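Cell wall surface anchor family protein (Streptococcus agalactiae serogroup V, PDB 3TVY) is the adhesive tip pilin GBS104 of the pilus, whose magnesium-binding von Willebrand factor A-type domain, the part described here, probably mediates attachment to the host. Local coordinates at residues Val15-Ser20 with Phe169-Gly174; Ala62-Asp67 with Tyr138-Thr143; Asp205-Leu210 with Asn312-Gly317. One frame throughout, in Å; residues are numbered along the deposited sequence.

Contact 1: Val15-Ser20 with Phe169-Gly174. With MG (magnesium ion), chain C.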
ATOM      1  N   VAL A  15      15.130  -5.149  -3.779  1.00 19.91           N
ATOM      2  CA  VAL A  15      14.429  -4.110  -4.588  1.00 19.82           C
ATOM      3  C   VAL A  15      12.880  -4.235  -4.382  1.00 19.55           C
ATOM      4  O   VAL A  15      12.292  -5.304  -4.581  1.00 19.33           O
ATOM      5  CB  VAL A  15      14.773  -4.178  -6.109  1.00 19.00           C
ATOM      6  CG1 VAL A  15      14.080  -3.037  -6.860  1.00 20.81           C
ATOM      7  CG2 VAL A  15      16.281  -4.064  -6.361  1.00 18.92           C
ATOM      8  N   LEU A  16      12.249  -3.136  -3.954  1.00 19.54           N
ATOM      9  CA  LEU A  16      10.807  -3.028  -3.808  1.00 18.71           C
ATOM     10  C   LEU A  16      10.315  -2.193  -4.991  1.00 18.40           C
ATOM     11  O   LEU A  16      10.791  -1.078  -5.179  1.00 18.04           O
ATOM     12  CB  LEU A  16      10.443  -2.244  -2.521  1.00 18.46           C
ATOM     13  CG  LEU A  16      10.136  -2.847  -1.168  1.00 21.13           C
ATOM     14  CD1 LEU A  16       9.577  -1.722  -0.207  1.00 20.69           C
ATOM     15  CD2 LEU A  16       9.116  -3.912  -1.371  1.00 21.36           C
ATOM     16  N   LEU A  17       9.338  -2.708  -5.742  1.00 17.93           N
ATOM     17  CA  LEU A  17       8.902  -2.057  -6.959  1.00 17.79           C
ATOM     18  C   LEU A  17       7.380  -1.850  -7.006  1.00 17.28           C
ATOM     19  O   LEU A  17       6.629  -2.796  -6.985  1.00 16.87           O
ATOM     20  CB  LEU A  17       9.373  -2.860  -8.188  1.00 17.67           C
ATOM     21  CG  LEU A  17       8.914  -2.312  -9.548  1.00 18.12           C
ATOM     22  CD1 LEU A  17       9.533  -0.923  -9.816  1.00 19.27           C
ATOM     23  CD2 LEU A  17       9.332  -3.259 -10.655  1.00 16.19           C
ATOM     24  N   ASP A  18       6.970  -0.589  -7.087  1.00 17.33           N
ATOM     25  CA  ASP A  18       5.553  -0.190  -7.158  1.00 17.66           C
ATOM     26  C   ASP A  18       5.027  -0.531  -8.569  1.00 17.10           C
ATOM     27  O   ASP A  18       5.627  -0.164  -9.560  1.00 17.32           O
ATOM     28  CB  ASP A  18       5.476   1.296  -6.757  1.00 16.94           C
ATOM     29  CG  ASP A  18       4.075   1.904  -6.802  1.00 18.72           C
ATOM     30  OD1 ASP A  18       3.168   1.385  -7.474  1.00 18.06           O
ATOM     31  OD2 ASP A  18       3.917   2.992  -6.195  1.00 18.84           O
ATOM     32  N   ASN A  19       3.962  -1.327  -8.625  1.00 18.48           N
ATOM     33  CA  ASN A  19       3.293  -1.742  -9.886  1.00 18.46           C
ATOM     34  C   ASN A  19       1.802  -1.318  -9.827  1.00 18.65           C
ATOM     35  O   ASN A  19       0.936  -1.936 -10.436  1.00 18.29           O
ATOM     36  CB  ASN A  19       3.471  -3.259 -10.112  1.00 18.24           C
ATOM     37  CG  ASN A  19       3.106  -3.710 -11.529  1.00 18.95           C
ATOM     38  OD1 ASN A  19       3.559  -3.144 -12.531  1.00 21.85           O
ATOM     39  ND2 ASN A  19       2.280  -4.715 -11.611  1.00 18.58           N
ATOM     40  N   SER A  20       1.515  -0.267  -9.059  1.00 18.00           N
ATOM     41  CA  SER A  20       0.178   0.306  -9.005  1.00 17.64           C
ATOM     42  C   SER A  20      -0.336   0.745 -10.400  1.00 17.53           C
ATOM     43  O   SER A  20       0.468   1.016 -11.316  1.00 17.14           O
ATOM     44  CB  SER A  20       0.152   1.483  -8.002  1.00 18.20           C
ATOM     45  OG  SER A  20       0.990   2.561  -8.409  1.00 17.38           O
ATOM     46  N   PHE A 169      16.281  -0.816  -2.037  1.00 19.32           N
ATOM     47  CA  PHE A 169      15.991   0.187  -3.052  1.00 19.14           C
ATOM     48  C   PHE A 169      14.509   0.151  -3.391  1.00 19.48           C
ATOM     49  O   PHE A 169      14.002  -0.857  -3.893  1.00 21.33           O
ATOM     50  CB  PHE A 169      16.832  -0.048  -4.318  1.00 20.13           C
ATOM     51  CG  PHE A 169      18.314   0.215  -4.130  1.00 19.33           C
ATOM     52  CD1 PHE A 169      18.851   1.464  -4.409  1.00 20.77           C
ATOM     53  CD2 PHE A 169      19.167  -0.794  -3.684  1.00 20.17           C
ATOM     54  CE1 PHE A 169      20.223   1.716  -4.246  1.00 19.59           C
ATOM     55  CE2 PHE A 169      20.552  -0.549  -3.519  1.00 17.90           C
ATOM     56  CZ  PHE A 169      21.061   0.702  -3.795  1.00 20.86           C
ATOM     57  N   HIS A 170      13.822   1.258  -3.151  1.00 18.63           N
ATOM     58  CA  HIS A 170      12.373   1.312  -3.273  1.00 18.62           C
ATOM     59  C   HIS A 170      11.960   2.294  -4.373  1.00 18.80           C
ATOM     60  O   HIS A 170      12.202   3.482  -4.275  1.00 19.45           O
ATOM     61  CB  HIS A 170      11.758   1.636  -1.888  1.00 17.86           C
ATOM     62  CG  HIS A 170      10.257   1.717  -1.860  1.00 16.90           C
ATOM     63  ND1 HIS A 170       9.576   2.308  -0.811  1.00 15.27           N
ATOM     64  CD2 HIS A 170       9.308   1.305  -2.742  1.00 15.90           C
ATOM     65  CE1 HIS A 170       8.274   2.246  -1.044  1.00 15.46           C
ATOM     66  NE2 HIS A 170       8.085   1.648  -2.207  1.00 16.97           N
ATOM     67  N   VAL A 171      11.340   1.773  -5.435  1.00 18.86           N
ATOM     68  CA  VAL A 171      10.865   2.593  -6.534  1.00 18.80           C
ATOM     69  C   VAL A 171       9.342   2.699  -6.447  1.00 19.17           C
ATOM     70  O   VAL A 171       8.644   1.660  -6.487  1.00 18.78           O
ATOM     71  CB  VAL A 171      11.246   1.993  -7.889  1.00 18.65           C
ATOM     72  CG1 VAL A 171      10.720   2.879  -9.002  1.00 18.86           C
ATOM     73  CG2 VAL A 171      12.734   1.874  -8.015  1.00 20.49           C
ATOM     74  N   THR A 172       8.838   3.933  -6.274  1.00 18.69           N
ATOM     75  CA  THR A 172       7.393   4.154  -6.084  1.00 18.95           C
ATOM     76  C   THR A 172       6.896   5.437  -6.764  1.00 18.61           C
ATOM     77  O   THR A 172       7.662   6.369  -6.999  1.00 19.60           O
ATOM     78  CB  THR A 172       7.003   4.150  -4.568  1.00 19.24           C
ATOM     79  OG1 THR A 172       5.590   4.297  -4.418  1.00 18.35           O
ATOM     80  CG2 THR A 172       7.703   5.303  -3.800  1.00 19.08           C
ATOM     81  N   ASP A 173       5.613   5.478  -7.095  1.00 17.86           N
ATOM     82  CA  ASP A 173       5.018   6.711  -7.619  1.00 17.25           C
ATOM     83  C   ASP A 173       3.794   7.142  -6.802  1.00 17.40           C
ATOM     84  O   ASP A 173       2.954   7.899  -7.298  1.00 16.95           O
ATOM     85  CB  ASP A 173       4.667   6.586  -9.112  1.00 15.71           C
ATOM     86  CG  ASP A 173       3.339   5.844  -9.361  1.00 17.21           C
ATOM     87  OD1 ASP A 173       2.798   5.181  -8.424  1.00 12.66           O
ATOM     88  OD2 ASP A 173       2.842   5.936 -10.505  1.00 14.94           O
ATOM     89  N   GLY A 174       3.672   6.666  -5.554  1.00 16.70           N
ATOM     90  CA  GLY A 174       2.500   7.099  -4.775  1.00 16.33           C
ATOM     91  C   GLY A 174       2.580   6.889  -3.288  1.00 16.66           C
ATOM     92  O   GLY A 174       3.200   5.911  -2.813  1.00 16.70           O
TER
HETATM   93 MG    MG C 601       0.868   4.684  -8.023  1.00 17.34          MG
HETATM   94  O   HOH W   1       1.598   4.235  -6.083  1.00 15.82           O
HETATM   95  O   HOH W   2       0.618   6.629  -7.496  1.00 13.45           O
HETATM   96  O   HOH W   3      -1.162   4.418  -7.443  1.00 15.27           O
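Asp18 reaches across from the end of strand 15-18 and sets its carboxylate against the turn that follows strand 169-172. With CG anti to the backbone N (chi1 179°), the carboxylate reaches Thr172 and Asp173. OD2 uses its anti lone pair for the Thr172 hydroxyl, whose OG1 donates at 2.8 Å, while Asp173 N comes from above the carboxylate plane; a water on the magnesium donates to OD2 as well. OD1 is gripped by Ser20 N, in an Asx turn, and by Ser20 OG, which meets its syn lone pair at 2.6 Å. Both oxygens are thus held, and the plane of the group is fixed.

The carboxylate of Asp173 stands almost square to that of Asp18, the planes 87° apart, and turns OD1 onto the magnesium at 2.0 Å, while its OD2 forms a salt bridge with Arg33. Ser20 OG binds the ion at 2.2 Å, and three waters and Ser22 complete six ligands. Asp18 does not touch the metal but orients Ser20 and one of the waters, a second-shell role. This is the metal-ion-dependent adhesion site (MIDAS) of the von Willebrand factor A fold, with Ser20 and Ser22 from its DxSxS motif.

Behind the site the strands run parallel, tied by hydrogen bonds from Leu16 N to Phe169 O, Val171 N to Leu16 O and Asp18 N to Val171 O. On one face Leu16 lays CD1 over the centre of the His170 ring, 3.9 Å from the centroid; on the other, Leu17 and Val171 lie side by side. The pair forms the middle of the parallel sheet: strand 55-61 flanks 11-18, strand 319-325 flanks 165-172, helix 145-159 packs on Leu16, and helix 33-49 on Val15, Leu17 and Phe169.

Contact 2: Ala62-Asp67 with Tyr138-Thr143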
ATOM      1  N   ALA A  62       1.433  -3.697  -5.162  1.00 18.18           N
ATOM      2  CA  ALA A  62       0.413  -2.664  -5.330  1.00 17.92           C
ATOM      3  C   ALA A  62      -0.562  -2.820  -4.161  1.00 17.79           C
ATOM      4  O   ALA A  62      -0.186  -2.501  -3.039  1.00 17.51           O
ATOM      5  CB  ALA A  62      -0.296  -2.752  -6.732  1.00 17.08           C
ATOM      6  N   SER A  63      -1.781  -3.334  -4.384  1.00 17.03           N
ATOM      7  CA  SER A  63      -2.697  -3.568  -3.263  1.00 17.39           C
ATOM      8  C   SER A  63      -2.210  -4.736  -2.392  1.00 17.37           C
ATOM      9  O   SER A  63      -2.645  -4.895  -1.258  1.00 17.48           O
ATOM     10  CB  SER A  63      -4.106  -3.908  -3.739  1.00 17.47           C
ATOM     11  OG  SER A  63      -4.658  -2.873  -4.505  1.00 16.04           O
ATOM     12  N   THR A  64      -1.358  -5.582  -2.967  1.00 17.31           N
ATOM     13  CA  THR A  64      -0.780  -6.717  -2.276  1.00 17.29           C
ATOM     14  C   THR A  64       0.583  -7.048  -2.932  1.00 17.67           C
ATOM     15  O   THR A  64       1.034  -6.326  -3.838  1.00 16.84           O
ATOM     16  CB  THR A  64      -1.738  -7.938  -2.336  1.00 18.15           C
ATOM     17  OG1 THR A  64      -1.231  -8.997  -1.509  1.00 19.05           O
ATOM     18  CG2 THR A  64      -1.936  -8.424  -3.802  1.00 17.99           C
ATOM     19  N   ILE A  65       1.246  -8.107  -2.452  1.00 17.16           N
ATOM     20  CA  ILE A  65       2.484  -8.588  -3.067  1.00 17.78           C
ATOM     21  C   ILE A  65       2.176  -9.368  -4.358  1.00 18.05           C
ATOM     22  O   ILE A  65       1.373 -10.303  -4.344  1.00 18.20           O
ATOM     23  CB  ILE A  65       3.326  -9.476  -2.090  1.00 17.39           C
ATOM     24  CG1 ILE A  65       3.543  -8.764  -0.738  1.00 16.19           C
ATOM     25  CG2 ILE A  65       4.674  -9.929  -2.753  1.00 17.36           C
ATOM     26  CD1 ILE A  65       4.264  -7.413  -0.872  1.00 16.85           C
ATOM     27  N   PHE A  66       2.812  -8.984  -5.465  1.00 18.89           N
ATOM     28  CA  PHE A  66       2.597  -9.686  -6.747  1.00 19.62           C
ATOM     29  C   PHE A  66       3.596 -10.829  -6.884  1.00 19.95           C
ATOM     30  O   PHE A  66       4.656 -10.661  -7.468  1.00 20.20           O
ATOM     31  CB  PHE A  66       2.671  -8.715  -7.932  1.00 18.82           C
ATOM     32  CG  PHE A  66       1.514  -7.747  -8.006  1.00 19.22           C
ATOM     33  CD1 PHE A  66       0.411  -7.873  -7.162  1.00 18.75           C
ATOM     34  CD2 PHE A  66       1.485  -6.749  -8.981  1.00 19.78           C
ATOM     35  CE1 PHE A  66      -0.674  -7.011  -7.254  1.00 18.49           C
ATOM     36  CE2 PHE A  66       0.383  -5.888  -9.082  1.00 18.22           C
ATOM     37  CZ  PHE A  66      -0.689  -6.022  -8.221  1.00 19.54           C
ATOM     38  N   ASP A  67       3.270 -11.975  -6.292  1.00 20.65           N
ATOM     39  CA  ASP A  67       4.246 -13.074  -6.192  1.00 21.51           C
ATOM     40  C   ASP A  67       3.733 -14.359  -6.832  1.00 21.65           C
ATOM     41  O   ASP A  67       4.253 -15.459  -6.579  1.00 21.16           O
ATOM     42  CB  ASP A  67       4.589 -13.328  -4.720  1.00 21.96           C
ATOM     43  CG  ASP A  67       3.360 -13.665  -3.876  1.00 22.86           C
ATOM     44  OD1 ASP A  67       2.250 -13.858  -4.411  1.00 23.78           O
ATOM     45  OD2 ASP A  67       3.507 -13.757  -2.654  1.00 25.37           O
ATOM     46  N   TYR A 138      -6.952  -5.078 -12.199  1.00 19.96           N
ATOM     47  CA  TYR A 138      -7.007  -3.643 -11.990  1.00 20.19           C
ATOM     48  C   TYR A 138      -7.484  -3.294 -10.569  1.00 20.58           C
ATOM     49  O   TYR A 138      -7.035  -2.284  -9.992  1.00 20.21           O
ATOM     50  CB  TYR A 138      -7.883  -2.952 -13.072  1.00 20.06           C
ATOM     51  CG  TYR A 138      -7.851  -1.452 -13.036  1.00 21.73           C
ATOM     52  CD1 TYR A 138      -6.891  -0.737 -13.770  1.00 21.99           C
ATOM     53  CD2 TYR A 138      -8.776  -0.722 -12.270  1.00 22.10           C
ATOM     54  CE1 TYR A 138      -6.852   0.666 -13.740  1.00 22.04           C
ATOM     55  CE2 TYR A 138      -8.730   0.692 -12.237  1.00 21.26           C
ATOM     56  CZ  TYR A 138      -7.763   1.361 -12.960  1.00 22.11           C
ATOM     57  OH  TYR A 138      -7.706   2.730 -12.954  1.00 22.65           O
ATOM     58  N   GLN A 139      -8.364  -4.119 -10.001  1.00 19.71           N
ATOM     59  CA  GLN A 139      -8.791  -3.926  -8.596  1.00 19.61           C
ATOM     60  C   GLN A 139      -7.645  -4.052  -7.599  1.00 19.07           C
ATOM     61  O   GLN A 139      -7.748  -3.606  -6.459  1.00 19.48           O
ATOM     62  CB  GLN A 139      -9.916  -4.903  -8.235  1.00 19.64           C
ATOM     63  CG  GLN A 139     -11.062  -4.926  -9.260  1.00 17.52           C
ATOM     64  CD  GLN A 139     -11.627  -3.545  -9.511  1.00 17.57           C
ATOM     65  OE1 GLN A 139     -11.619  -3.055 -10.635  1.00 21.91           O
ATOM     66  NE2 GLN A 139     -12.092  -2.901  -8.472  1.00 18.28           N
ATOM     67  N   PHE A 140      -6.546  -4.656  -8.035  1.00 18.38           N
ATOM     68  CA  PHE A 140      -5.415  -4.932  -7.147  1.00 17.88           C
ATOM     69  C   PHE A 140      -4.301  -3.907  -7.298  1.00 17.97           C
ATOM     70  O   PHE A 140      -3.231  -4.112  -6.747  1.00 17.11           O
ATOM     71  CB  PHE A 140      -4.872  -6.363  -7.378  1.00 17.51           C
ATOM     72  CG  PHE A 140      -5.843  -7.464  -6.991  1.00 18.39           C
ATOM     73  CD1 PHE A 140      -5.632  -8.240  -5.839  1.00 22.33           C
ATOM     74  CD2 PHE A 140      -6.954  -7.757  -7.804  1.00 21.23           C
ATOM     75  CE1 PHE A 140      -6.537  -9.268  -5.488  1.00 20.12           C
ATOM     76  CE2 PHE A 140      -7.863  -8.773  -7.460  1.00 20.70           C
ATOM     77  CZ  PHE A 140      -7.655  -9.529  -6.290  1.00 18.92           C
ATOM     78  N   GLY A 141      -4.565  -2.818  -8.047  1.00 17.78           N
ATOM     79  CA  GLY A 141      -3.569  -1.825  -8.454  1.00 17.94           C
ATOM     80  C   GLY A 141      -3.402  -0.598  -7.554  1.00 19.45           C
ATOM     81  O   GLY A 141      -2.892   0.444  -8.010  1.00 20.49           O
ATOM     82  N   ALA A 142      -3.826  -0.697  -6.292  1.00 18.04           N
ATOM     83  CA  ALA A 142      -3.629   0.396  -5.335  1.00 18.39           C
ATOM     84  C   ALA A 142      -2.214   0.357  -4.693  1.00 18.13           C
ATOM     85  O   ALA A 142      -1.322  -0.307  -5.214  1.00 18.07           O
ATOM     86  CB  ALA A 142      -4.711   0.392  -4.293  1.00 17.75           C
ATOM     87  N   THR A 143      -2.004   1.083  -3.592  1.00 17.46           N
ATOM     88  CA  THR A 143      -0.673   1.276  -3.023  1.00 16.70           C
ATOM     89  C   THR A 143      -0.598   0.932  -1.517  1.00 16.97           C
ATOM     90  O   THR A 143      -0.884   1.770  -0.638  1.00 16.91           O
ATOM     91  CB  THR A 143      -0.155   2.702  -3.297  1.00 16.98           C
ATOM     92  OG1 THR A 143      -0.354   3.046  -4.678  1.00 17.02           O
ATOM     93  CG2 THR A 143       1.335   2.821  -2.976  1.00 15.62           C
TER
HETATM   94  O   HOH W   4      -7.050  -2.465  -3.511  1.00 32.51           O
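Ser63 and the Phe140-Ala142 backbone join two loops at the metal-binding end of the von Willebrand factor A domain, where residues 138-141 form a type I beta turn. From Ser63, CB lies against the carbonyl of Phe140, 3.1 Å from its O. The hydroxyl points anti to the carbonyl carbon of its own residue (chi1 -60°), which places OG beside its own backbone N, where it accepts from Ala142 N at 2.9 Å. The same OG is 2.6 Å from a water that donates to Gln139 O, so the serine tip is tied directly to the residue after the turn and, through the water, to the turn itself. Ser63 N adds a third tie, donating to Phe140 O at 2.9 Å from above the carbonyl plane.

Apolar groups flank these bonds. The methyl group of Ala62 rests near Phe140 O and Gly141 CA, and Thr64 CG2 approaches the rim of the Phe140 ring, which packs on strands 70-78 and 97-101.

The turn leads into Thr143, a magnesium-binding residue in another structure of this protein. Here its side chain remains about 4 Å from the ion at nearest atoms and does not bind it, consistent with a MIDAS threonine that ligates in only some states of the site. The Phe66 ring presents its edge to the turn, with CZ 3.5 Å from Phe140 O.

Contact 3: Asp205-Leu210 with Asn312-Gly317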
ATOM      1  N   ASP A 205      13.000   4.859  21.628  1.00 34.44           N
ATOM      2  CA  ASP A 205      12.813   6.276  21.255  1.00 34.34           C
ATOM      3  C   ASP A 205      11.349   6.761  21.143  1.00 33.26           C
ATOM      4  O   ASP A 205      11.115   7.871  20.671  1.00 32.65           O
ATOM      5  CB  ASP A 205      13.626   6.638  19.978  1.00 35.10           C
ATOM      6  CG  ASP A 205      13.099   5.948  18.697  1.00 37.60           C
ATOM      7  OD1 ASP A 205      12.103   5.181  18.761  1.00 37.91           O
ATOM      8  OD2 ASP A 205      13.677   6.198  17.607  1.00 39.91           O
ATOM      9  N   ARG A 206      10.382   5.927  21.558  1.00 32.67           N
ATOM     10  CA  ARG A 206       8.938   6.247  21.491  1.00 31.88           C
ATOM     11  C   ARG A 206       8.453   6.653  20.111  1.00 30.10           C
ATOM     12  O   ARG A 206       7.486   7.388  20.006  1.00 30.24           O
ATOM     13  CB  ARG A 206       8.549   7.407  22.427  1.00 32.54           C
ATOM     14  CG  ARG A 206       8.975   7.294  23.874  1.00 37.28           C
ATOM     15  CD  ARG A 206       8.807   5.910  24.397  1.00 41.17           C
ATOM     16  NE  ARG A 206       8.706   5.938  25.846  1.00 46.36           N
ATOM     17  CZ  ARG A 206       9.235   5.018  26.642  1.00 48.31           C
ATOM     18  NH1 ARG A 206       9.939   4.004  26.123  1.00 46.44           N
ATOM     19  NH2 ARG A 206       9.066   5.130  27.961  1.00 49.29           N
ATOM     20  N   SER A 207       9.098   6.201  19.046  1.00 28.43           N
ATOM     21  CA  SER A 207       8.792   6.776  17.734  1.00 26.71           C
ATOM     22  C   SER A 207       7.912   5.863  16.860  1.00 25.17           C
ATOM     23  O   SER A 207       7.508   6.260  15.764  1.00 24.59           O
ATOM     24  CB  SER A 207      10.105   7.099  16.986  1.00 27.00           C
ATOM     25  OG  SER A 207      10.743   5.887  16.570  1.00 27.94           O
ATOM     26  N   GLY A 208       7.669   4.639  17.300  1.00 23.64           N
ATOM     27  CA  GLY A 208       6.970   3.690  16.432  1.00 22.75           C
ATOM     28  C   GLY A 208       6.191   2.651  17.182  1.00 22.39           C
ATOM     29  O   GLY A 208       6.064   2.689  18.416  1.00 23.13           O
ATOM     30  N   ILE A 209       5.666   1.702  16.432  1.00 21.06           N
ATOM     31  CA  ILE A 209       4.767   0.742  16.974  1.00 19.53           C
ATOM     32  C   ILE A 209       5.180  -0.634  16.452  1.00 19.81           C
ATOM     33  O   ILE A 209       5.307  -0.825  15.241  1.00 19.32           O
ATOM     34  CB  ILE A 209       3.304   1.035  16.582  1.00 19.02           C
ATOM     35  CG1 ILE A 209       2.796   2.334  17.233  1.00 19.17           C
ATOM     36  CG2 ILE A 209       2.389  -0.134  17.021  1.00 18.09           C
ATOM     37  CD1 ILE A 209       1.304   2.626  16.890  1.00 16.59           C
ATOM     38  N   LEU A 210       5.365  -1.580  17.371  1.00 19.47           N
ATOM     39  CA  LEU A 210       5.798  -2.935  17.019  1.00 20.48           C
ATOM     40  C   LEU A 210       4.734  -3.691  16.245  1.00 20.88           C
ATOM     41  O   LEU A 210       3.528  -3.467  16.417  1.00 21.53           O
ATOM     42  CB  LEU A 210       6.124  -3.730  18.290  1.00 20.59           C
ATOM     43  CG  LEU A 210       7.262  -3.239  19.197  1.00 20.52           C
ATOM     44  CD1 LEU A 210       7.279  -4.110  20.486  1.00 23.08           C
ATOM     45  CD2 LEU A 210       8.640  -3.261  18.481  1.00 19.39           C
ATOM     46  N   ASN A 312       9.882  -1.176  13.597  1.00 19.03           N
ATOM     47  CA  ASN A 312      10.279  -2.533  13.164  1.00 19.11           C
ATOM     48  C   ASN A 312      11.394  -2.636  12.137  1.00 20.07           C
ATOM     49  O   ASN A 312      11.979  -3.704  11.985  1.00 19.54           O
ATOM     50  CB  ASN A 312       9.062  -3.274  12.603  1.00 18.58           C
ATOM     51  CG  ASN A 312       7.908  -3.303  13.587  1.00 18.70           C
ATOM     52  OD1 ASN A 312       7.847  -4.185  14.420  1.00 17.47           O
ATOM     53  ND2 ASN A 312       7.013  -2.313  13.516  1.00 14.89           N
ATOM     54  N   ILE A 313      11.650  -1.551  11.410  1.00 20.24           N
ATOM     55  CA  ILE A 313      12.623  -1.574  10.339  1.00 21.09           C
ATOM     56  C   ILE A 313      13.771  -0.626  10.613  1.00 22.24           C
ATOM     57  O   ILE A 313      14.933  -1.026  10.550  1.00 22.25           O
ATOM     58  CB  ILE A 313      11.999  -1.194   8.962  1.00 21.73           C
ATOM     59  CG1 ILE A 313      10.906  -2.191   8.561  1.00 19.17           C
ATOM     60  CG2 ILE A 313      13.106  -1.009   7.905  1.00 21.48           C
ATOM     61  CD1 ILE A 313      10.304  -1.921   7.191  1.00 21.29           C
ATOM     62  N   ARG A 314      13.443   0.627  10.934  1.00 22.84           N
ATOM     63  CA  ARG A 314      14.463   1.642  11.171  1.00 23.96           C
ATOM     64  C   ARG A 314      15.583   1.254  12.172  1.00 24.79           C
ATOM     65  O   ARG A 314      16.733   1.555  11.881  1.00 23.13           O
ATOM     66  CB  ARG A 314      13.815   2.973  11.527  1.00 24.34           C
ATOM     67  CG  ARG A 314      14.769   4.128  11.680  1.00 25.79           C
ATOM     68  CD  ARG A 314      14.243   4.910  12.833  1.00 29.58           C
ATOM     69  NE  ARG A 314      13.836   6.256  12.515  1.00 31.12           N
ATOM     70  CZ  ARG A 314      13.286   7.098  13.401  1.00 32.96           C
ATOM     71  NH1 ARG A 314      13.021   6.718  14.647  1.00 30.53           N
ATOM     72  NH2 ARG A 314      12.977   8.331  13.026  1.00 32.50           N
ATOM     73  N   PRO A 315      15.262   0.576  13.319  1.00 25.92           N
ATOM     74  CA  PRO A 315      16.367   0.156  14.238  1.00 27.07           C
ATOM     75  C   PRO A 315      17.416  -0.806  13.655  1.00 28.15           C
ATOM     76  O   PRO A 315      18.534  -0.877  14.180  1.00 28.86           O
ATOM     77  CB  PRO A 315      15.632  -0.563  15.395  1.00 26.16           C
ATOM     78  CG  PRO A 315      14.218  -0.072  15.353  1.00 26.48           C
ATOM     79  CD  PRO A 315      13.937   0.191  13.869  1.00 26.05           C
ATOM     80  N   LYS A 316      17.041  -1.549  12.616  1.00 29.11           N
ATOM     81  CA  LYS A 316      17.848  -2.659  12.073  1.00 30.27           C
ATOM     82  C   LYS A 316      19.110  -2.208  11.323  1.00 30.55           C
ATOM     83  O   LYS A 316      19.858  -3.046  10.814  1.00 31.32           O
ATOM     84  CB  LYS A 316      17.005  -3.537  11.138  1.00 30.30           C
ATOM     85  CG  LYS A 316      15.642  -4.006  11.671  1.00 32.97           C
ATOM     86  CD  LYS A 316      15.767  -5.203  12.647  1.00 37.42           C
ATOM     87  CE  LYS A 316      14.669  -5.156  13.744  1.00 38.71           C
ATOM     88  NZ  LYS A 316      14.532  -6.454  14.502  1.00 39.52           N
ATOM     89  N   GLY A 317      19.327  -0.902  11.217  1.00 30.77           N
ATOM     90  CA  GLY A 317      20.498  -0.362  10.526  1.00 30.44           C
ATOM     91  C   GLY A 317      20.633  -0.485   9.002  1.00 29.30           C
ATOM     92  O   GLY A 317      21.726  -0.234   8.460  1.00 30.90           O
TER
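Asn312 and Ile209 make the close part of this contact, at the C-terminal end of helix 302-312. The Asn312 side chain, with CG anti to its carbonyl carbon (chi1 -55°), brings its amide alongside the backbone of Ile209 and Leu210. ND2 donates to Ile209 O at 2.8 Å, though the bond is bent, with an N-H...O angle of 136°, and it meets the carbonyl somewhat out of its plane. OD1 lies 3.5 Å from Leu210 CA and accepts from Gln211 N, while ND2 also bonds to Tyr308 O. The amide is therefore engaged at both ends, which fixes its rotation and stitches the 205-210 loop to the helix end.

Toward solvent the contact opens out into a single charged pair. Arg314 sends its bent chain across to Asp205, and NH1 forms a salt bridge with OD2 at 3.1 Å. The carboxylate approaches the guanidinium edge, but the planes are 69° apart, so the two groups do not form a flat, two-pronged pair. Asp205 is steadied from its own side: OD1 accepts from both Ser207 N and Ser207 OG, which come from the same face of the carboxylate, the hydroxyl at 2.7 Å. Exposure to water would probably weaken the ionic attraction here.

Inward, Ile209 is buried against helices 192-201 and 302-312, whereas Asp205 and Arg314 remain on the surface. Well away from the magnesium site, the contact joins the 205-210 loop to the end of helix 302-312 and the 3-10 turn that follows it, and its Asp205-Ser207 element is an Asx turn.

Overall arrangement
From the N terminus, strand 11-18 enters the central parallel sheet and carries the first half of contact 1; strand 55-61 then leads into the first half of contact 2. Residues 138-143 close contact 2 before strand 165-172 closes contact 1, so the 62-67/138-143 loop is nested inside the larger one. The two touch where Ser20 meets Gly141 and Ala142, and also at Asn19-Phe66 and Gly174-Thr143, so four segments converge at the magnesium end of the sheet. Contact 3 follows in series, opening after helix 192-201 and closing just before strand 319-325. About 22 Å from contact 1, centre to centre, it joins a peripheral loop to a helix end and 3-10 turn.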